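Tubulin/ftsz, gtpase (Methanosaeta thermophila, PDB 3ZID) binds GTP as a tubulin/FtsZ-like cytoskeletal protein, a GTPase that probably takes part in controlling archaeal cell shape. Local coordinates at residues Asn3-Leu17 against Arg42-Leu55. Numbering follows the deposited sequence.
Sequences NVLMLGVGQCGNRIL and RVETIAINTAINDL. With GDP (guanosine-5'-diphosphate), chain C.
Asn14, from near the start of the helix that follows strand 3-9, reaches down to the end of strand 42-49 and grips it with both ends of its amide. Asn14 OD1 accepts a hydrogen bond from Asn49 ND2 at 2.6 Å, the donor standing 42° out of the Asn14 carbonyl plane, while Asn14 ND2 gives a bond of 3.0 Å to Ile48 O. That oxygen also accepts Gly10 N, so two donors hold it near the C-terminal end of strand 42-49. The side chain can do this because CG lies beside the backbone N (chi1 -70°); an asparagine suits the place, having donor and acceptor on one short stem. Asn49 turns its own OD1 to Ala51 N, an Asx turn that leads the chain into helix 52-55.

Packing is tight in the middle. Strands 3-9 and 42-49 run parallel, and Leu7 CD2 lies 3.9 Å from Ile46 CB, the two side chains alongside each other against helix 79-98. On the other face Leu17, its CG anti to the backbone N (chi1 -173°), lays CD1 3.6 Å from Thr45 CB. Glycine suits position 8, where a CB would strike Gly13 O.

Toward Asn3 the contact becomes polar and partly exposed. Arg42 NE meets Asn3 OD1 in the carbonyl plane at 3.0 Å, and Arg42 NH1 forms a salt bridge with Glu44 OE2 and a hydrogen bond with Arg100 O.

At the opposite end Gly10 has backbone angles that call for glycine, and a CB would also meet GDP O1B; just beyond, Gln11 N bonds GDP O2B at 2.9 Å and Cys12 N bonds GDP O2A: the strand-turn-helix nucleotide site of the Rossmann-like tubulin/FtsZ GTPase domain.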
loop_
_atom_site.group_PDB
_atom_site.type_symbol
_atom_site.label_atom_id
_atom_site.label_comp_id
_atom_site.label_asym_id
_atom_site.label_seq_id
_atom_site.Cartn_x
_atom_site.Cartn_y
_atom_site.Cartn_z
ATOM N N ASN A 3 -8.806 3.482 -18.568
ATOM C CA ASN A 3 -8.136 4.708 -18.143
ATOM C C ASN A 3 -7.682 4.587 -16.699
ATOM O O ASN A 3 -8.505 4.538 -15.784
ATOM C CB ASN A 3 -9.060 5.914 -18.287
ATOM C CG ASN A 3 -9.424 6.192 -19.727
ATOM O OD1 ASN A 3 -8.640 6.774 -20.475
ATOM N ND2 ASN A 3 -10.618 5.768 -20.126
ATOM N N VAL A 4 -6.371 4.560 -16.499
ATOM C CA VAL A 4 -5.820 4.335 -15.178
ATOM C C VAL A 4 -5.055 5.557 -14.719
ATOM O O VAL A 4 -4.240 6.111 -15.456
ATOM C CB VAL A 4 -4.872 3.110 -15.160
ATOM C CG1 VAL A 4 -4.388 2.810 -13.722
ATOM C CG2 VAL A 4 -5.565 1.895 -15.766
ATOM N N LEU A 5 -5.311 5.972 -13.490
ATOM C CA LEU A 5 -4.540 7.047 -12.892
ATOM C C LEU A 5 -3.754 6.470 -11.733
ATOM O O LEU A 5 -4.313 5.769 -10.882
ATOM C CB LEU A 5 -5.476 8.164 -12.404
ATOM C CG LEU A 5 -4.811 9.329 -11.660
ATOM C CD1 LEU A 5 -3.827 10.060 -12.565
ATOM C CD2 LEU A 5 -5.859 10.308 -11.123
ATOM N N MET A 6 -2.453 6.737 -11.693
ATOM C CA MET A 6 -1.652 6.348 -10.528
ATOM C C MET A 6 -1.043 7.574 -9.870
ATOM O O MET A 6 -0.395 8.376 -10.544
ATOM C CB MET A 6 -0.583 5.345 -10.908
ATOM C CG MET A 6 -1.196 4.126 -11.598
ATOM S SD MET A 6 -0.001 2.853 -11.976
ATOM C CE MET A 6 0.218 2.087 -10.379
ATOM N N LEU A 7 -1.308 7.726 -8.574
ATOM C CA LEU A 7 -0.876 8.887 -7.784
ATOM C C LEU A 7 0.072 8.427 -6.694
ATOM O O LEU A 7 -0.337 7.689 -5.794
ATOM C CB LEU A 7 -2.087 9.523 -7.112
ATOM C CG LEU A 7 -3.177 9.978 -8.066
ATOM C CD1 LEU A 7 -4.380 10.518 -7.306
ATOM C CD2 LEU A 7 -2.608 11.031 -8.994
ATOM N N GLY A 8 1.329 8.851 -6.762
ATOM C CA GLY A 8 2.300 8.473 -5.753
ATOM C C GLY A 8 2.495 9.656 -4.812
ATOM O O GLY A 8 3.054 10.664 -5.206
ATOM N N VAL A 9 2.034 9.525 -3.572
ATOM C CA VAL A 9 1.946 10.668 -2.649
ATOM C C VAL A 9 2.942 10.534 -1.507
ATOM O O VAL A 9 2.988 9.510 -0.820
ATOM C CB VAL A 9 0.523 10.768 -2.085
ATOM C CG1 VAL A 9 0.332 12.028 -1.248
ATOM C CG2 VAL A 9 -0.484 10.705 -3.238
ATOM N N GLY A 10 3.763 11.559 -1.314
ATOM C CA GLY A 10 4.802 11.485 -0.297
ATOM C C GLY A 10 6.016 10.761 -0.847
ATOM O O GLY A 10 5.980 10.247 -1.967
ATOM N N GLN A 11 7.093 10.708 -0.077
ATOM C CA GLN A 11 8.325 10.091 -0.576
ATOM C C GLN A 11 8.173 8.618 -1.000
ATOM O O GLN A 11 8.606 8.214 -2.093
ATOM C CB GLN A 11 9.439 10.205 0.465
ATOM C CG GLN A 11 10.680 9.422 0.080
ATOM C CD GLN A 11 11.911 9.943 0.760
ATOM O OE1 GLN A 11 12.788 10.532 0.124
ATOM N NE2 GLN A 11 11.992 9.725 2.063
ATOM N N CYS A 12 7.574 7.818 -0.120
ATOM C CA CYS A 12 7.379 6.403 -0.400
ATOM C C CYS A 12 6.501 6.231 -1.649
ATOM O O CYS A 12 6.879 5.528 -2.585
ATOM C CB CYS A 12 6.777 5.700 0.810
ATOM S SG CYS A 12 6.297 3.996 0.523
ATOM N N GLY A 13 5.351 6.901 -1.661
ATOM C CA GLY A 13 4.471 6.897 -2.811
ATOM C C GLY A 13 5.191 7.353 -4.076
ATOM O O GLY A 13 5.029 6.735 -5.116
ATOM N N ASN A 14 5.984 8.419 -3.994
ATOM C CA ASN A 14 6.776 8.874 -5.146
ATOM C C ASN A 14 7.709 7.779 -5.694
ATOM O O ASN A 14 7.799 7.556 -6.910
ATOM C CB ASN A 14 7.692 10.048 -4.790
ATOM C CG ASN A 14 6.958 11.353 -4.514
ATOM O OD1 ASN A 14 7.594 12.315 -4.078
ATOM N ND2 ASN A 14 5.640 11.394 -4.721
ATOM N N ARG A 15 8.437 7.132 -4.790
ATOM C CA ARG A 15 9.423 6.147 -5.189
ATOM C C ARG A 15 8.766 4.901 -5.776
ATOM O O ARG A 15 9.300 4.287 -6.684
ATOM C CB ARG A 15 10.349 5.793 -4.035
ATOM C CG ARG A 15 11.428 6.840 -3.734
ATOM C CD ARG A 15 12.121 6.432 -2.454
ATOM N NE ARG A 15 13.139 7.344 -1.986
ATOM C CZ ARG A 15 13.517 7.418 -0.715
ATOM N NH1 ARG A 15 12.940 6.636 0.191
ATOM N NH2 ARG A 15 14.459 8.277 -0.354
ATOM N N ILE A 16 7.601 4.531 -5.269
ATOM C CA ILE A 16 6.886 3.407 -5.856
ATOM C C ILE A 16 6.405 3.761 -7.258
ATOM O O ILE A 16 6.529 2.972 -8.173
ATOM C CB ILE A 16 5.716 2.959 -4.986
ATOM C CG1 ILE A 16 6.253 2.315 -3.712
ATOM C CG2 ILE A 16 4.848 1.942 -5.740
ATOM C CD1 ILE A 16 5.175 2.063 -2.658
ATOM N N LEU A 17 5.891 4.968 -7.424
ATOM C CA LEU A 17 5.448 5.410 -8.726
ATOM C C LEU A 17 6.595 5.408 -9.743
ATOM O O LEU A 17 6.415 5.016 -10.901
ATOM C CB LEU A 17 4.844 6.804 -8.635
ATOM C CG LEU A 17 4.214 7.255 -9.950
ATOM C CD1 LEU A 17 3.225 6.192 -10.440
ATOM C CD2 LEU A 17 3.477 8.531 -9.754
ATOM N N ARG A 42 -4.792 3.711 -21.175
ATOM C CA ARG A 42 -4.053 4.927 -20.901
ATOM C C ARG A 42 -3.689 4.939 -19.415
ATOM O O ARG A 42 -4.578 4.908 -18.568
ATOM C CB ARG A 42 -4.933 6.117 -21.274
ATOM C CG ARG A 42 -4.255 7.464 -21.277
ATOM C CD ARG A 42 -5.220 8.489 -21.821
ATOM N NE ARG A 42 -6.354 8.722 -20.927
ATOM C CZ ARG A 42 -6.397 9.699 -20.023
ATOM N NH1 ARG A 42 -5.380 10.542 -19.924
ATOM N NH2 ARG A 42 -7.463 9.856 -19.242
ATOM N N VAL A 43 -2.391 4.957 -19.102
ATOM C CA VAL A 43 -1.931 5.031 -17.708
ATOM C C VAL A 43 -1.231 6.346 -17.386
ATOM O O VAL A 43 -0.116 6.585 -17.844
ATOM C CB VAL A 43 -0.954 3.878 -17.343
ATOM C CG1 VAL A 43 -0.614 3.918 -15.864
ATOM C CG2 VAL A 43 -1.551 2.523 -17.698
ATOM N N GLU A 44 -1.868 7.179 -16.569
ATOM C CA GLU A 44 -1.274 8.442 -16.145
ATOM C C GLU A 44 -0.678 8.321 -14.750
ATOM O O GLU A 44 -1.219 7.644 -13.879
ATOM C CB GLU A 44 -2.321 9.557 -16.165
ATOM C CG GLU A 44 -2.944 9.787 -17.533
ATOM C CD GLU A 44 -2.115 10.691 -18.423
ATOM O OE1 GLU A 44 -1.015 11.101 -18.011
ATOM O OE2 GLU A 44 -2.554 10.974 -19.552
ATOM N N THR A 45 0.457 8.968 -14.551
ATOM C CA THR A 45 1.133 8.907 -13.284
ATOM C C THR A 45 1.447 10.309 -12.822
ATOM O O THR A 45 1.952 11.119 -13.596
ATOM C CB THR A 45 2.437 8.100 -13.389
ATOM O OG1 THR A 45 3.337 8.752 -14.291
ATOM C CG2 THR A 45 2.152 6.694 -13.893
ATOM N N ILE A 46 1.132 10.600 -11.564
ATOM C CA ILE A 46 1.538 11.860 -10.960
ATOM C C ILE A 46 2.178 11.582 -9.624
ATOM O O ILE A 46 1.585 10.926 -8.781
ATOM C CB ILE A 46 0.369 12.819 -10.742
ATOM C CG1 ILE A 46 -0.408 13.007 -12.040
ATOM C CG2 ILE A 46 0.883 14.188 -10.254
ATOM C CD1 ILE A 46 -1.670 13.799 -11.837
ATOM N N ALA A 47 3.414 12.042 -9.462
ATOM C CA ALA A 47 4.091 11.987 -8.186
ATOM C C ALA A 47 3.812 13.295 -7.448
ATOM O O ALA A 47 4.155 14.370 -7.925
ATOM C CB ALA A 47 5.563 11.809 -8.394
ATOM N N ILE A 48 3.199 13.202 -6.278
ATOM C CA ILE A 48 2.845 14.396 -5.519
ATOM C C ILE A 48 3.664 14.430 -4.224
ATOM O O ILE A 48 3.781 13.418 -3.522
ATOM C CB ILE A 48 1.323 14.413 -5.240
ATOM C CG1 ILE A 48 0.560 14.196 -6.556
ATOM C CG2 ILE A 48 0.908 15.729 -4.563
ATOM C CD1 ILE A 48 -0.935 14.001 -6.429
ATOM N N ASN A 49 4.241 15.594 -3.921
ATOM C CA ASN A 49 5.044 15.774 -2.714
ATOM C C ASN A 49 5.158 17.235 -2.280
ATOM O O ASN A 49 5.088 18.146 -3.099
ATOM C CB ASN A 49 6.449 15.201 -2.920
ATOM C CG ASN A 49 7.040 14.625 -1.650
ATOM O OD1 ASN A 49 6.833 15.151 -0.548
ATOM N ND2 ASN A 49 7.764 13.516 -1.789
ATOM N N THR A 50 5.335 17.441 -0.982
ATOM C CA THR A 50 5.568 18.768 -0.436
ATOM C C THR A 50 7.060 19.026 -0.324
ATOM O O THR A 50 7.474 20.141 -0.047
ATOM C CB THR A 50 4.988 18.893 0.969
ATOM O OG1 THR A 50 5.548 17.872 1.810
ATOM C CG2 THR A 50 3.474 18.759 0.940
ATOM N N ALA A 51 7.866 17.994 -0.531
ATOM C CA ALA A 51 9.316 18.146 -0.464
ATOM C C ALA A 51 9.912 18.055 -1.859
ATOM O O ALA A 51 9.910 16.990 -2.474
ATOM C CB ALA A 51 9.915 17.095 0.454
ATOM N N ILE A 52 10.394 19.182 -2.377
ATOM C CA ILE A 52 10.869 19.215 -3.759
ATOM C C ILE A 52 12.124 18.362 -3.980
ATOM O O ILE A 52 12.333 17.848 -5.080
ATOM C CB ILE A 52 11.060 20.670 -4.285
ATOM C CG1 ILE A 52 11.267 20.669 -5.802
ATOM C CG2 ILE A 52 12.179 21.392 -3.550
ATOM C CD1 ILE A 52 11.408 22.039 -6.394
ATOM N N ASN A 53 12.950 18.196 -2.948
ATOM C CA ASN A 53 14.103 17.283 -3.046
ATOM C C ASN A 53 13.699 15.866 -3.442
ATOM O O ASN A 53 14.384 15.226 -4.229
ATOM C CB ASN A 53 14.924 17.240 -1.753
ATOM C CG ASN A 53 15.870 18.412 -1.627
ATOM O OD1 ASN A 53 16.228 19.043 -2.623
ATOM N ND2 ASN A 53 16.292 18.703 -0.404
ATOM N N ASP A 54 12.604 15.376 -2.863
ATOM C CA ASP A 54 12.090 14.051 -3.192
ATOM C C ASP A 54 11.723 13.943 -4.665
ATOM O O ASP A 54 12.045 12.952 -5.308
ATOM C CB ASP A 54 10.862 13.701 -2.348
ATOM C CG ASP A 54 11.135 13.733 -0.857
ATOM O OD1 ASP A 54 12.295 13.954 -0.465
ATOM O OD2 ASP A 54 10.177 13.531 -0.079
ATOM N N LEU A 55 11.030 14.954 -5.189
ATOM C CA LEU A 55 10.616 14.941 -6.589
ATOM C C LEU A 55 11.824 15.036 -7.507
ATOM O O LEU A 55 11.846 14.439 -8.581
ATOM C CB LEU A 55 9.638 16.074 -6.872
ATOM C CG LEU A 55 8.318 16.023 -6.104
ATOM C CD1 LEU A 55 7.625 17.376 -6.180
ATOM C CD2 LEU A 55 7.407 14.931 -6.663
HETATM P PB GDP C . 6.137 11.457 3.719
HETATM O O1B GDP C . 4.782 10.941 3.266
HETATM O O2B GDP C . 6.940 11.920 2.519
HETATM O O3B GDP C . 5.910 12.609 4.682
HETATM O O3A GDP C . 6.906 10.309 4.533
HETATM P PA GDP C . 7.368 8.923 3.868
HETATM O O1A GDP C . 8.848 8.878 3.712
HETATM O O2A GDP C . 6.642 8.595 2.582
HETATM O "O5'" GDP C . 6.851 7.923 4.993
HETATM C "C5'" GDP C . 7.802 7.235 5.790
HETATM C "C4'" GDP C . 7.402 5.766 5.820
HETATM O "O4'" GDP C . 7.522 5.251 4.493
HETATM C "C3'" GDP C . 8.376 5.010 6.682
HETATM O "O3'" GDP C . 7.679 3.868 7.174
HETATM C "C2'" GDP C . 9.432 4.600 5.692
HETATM O "O2'" GDP C . 10.072 3.410 6.139
HETATM C "C1'" GDP C . 8.610 4.322 4.449
HETATM N N9 GDP C . 9.288 4.585 3.180
HETATM C C8 GDP C . 9.909 5.720 2.802
HETATM N N7 GDP C . 10.360 5.610 1.529
HETATM C C5 GDP C . 10.016 4.381 1.094
HETATM C C6 GDP C . 10.161 3.622 -0.151
HETATM O O6 GDP C . 10.767 4.110 -1.114
HETATM N N1 GDP C . 9.647 2.394 -0.200
HETATM C C2 GDP C . 9.006 1.837 0.836
HETATM N N2 GDP C . 8.529 0.583 0.692
HETATM N N3 GDP C . 8.820 2.464 2.023
HETATM C C4 GDP C . 9.294 3.719 2.184
#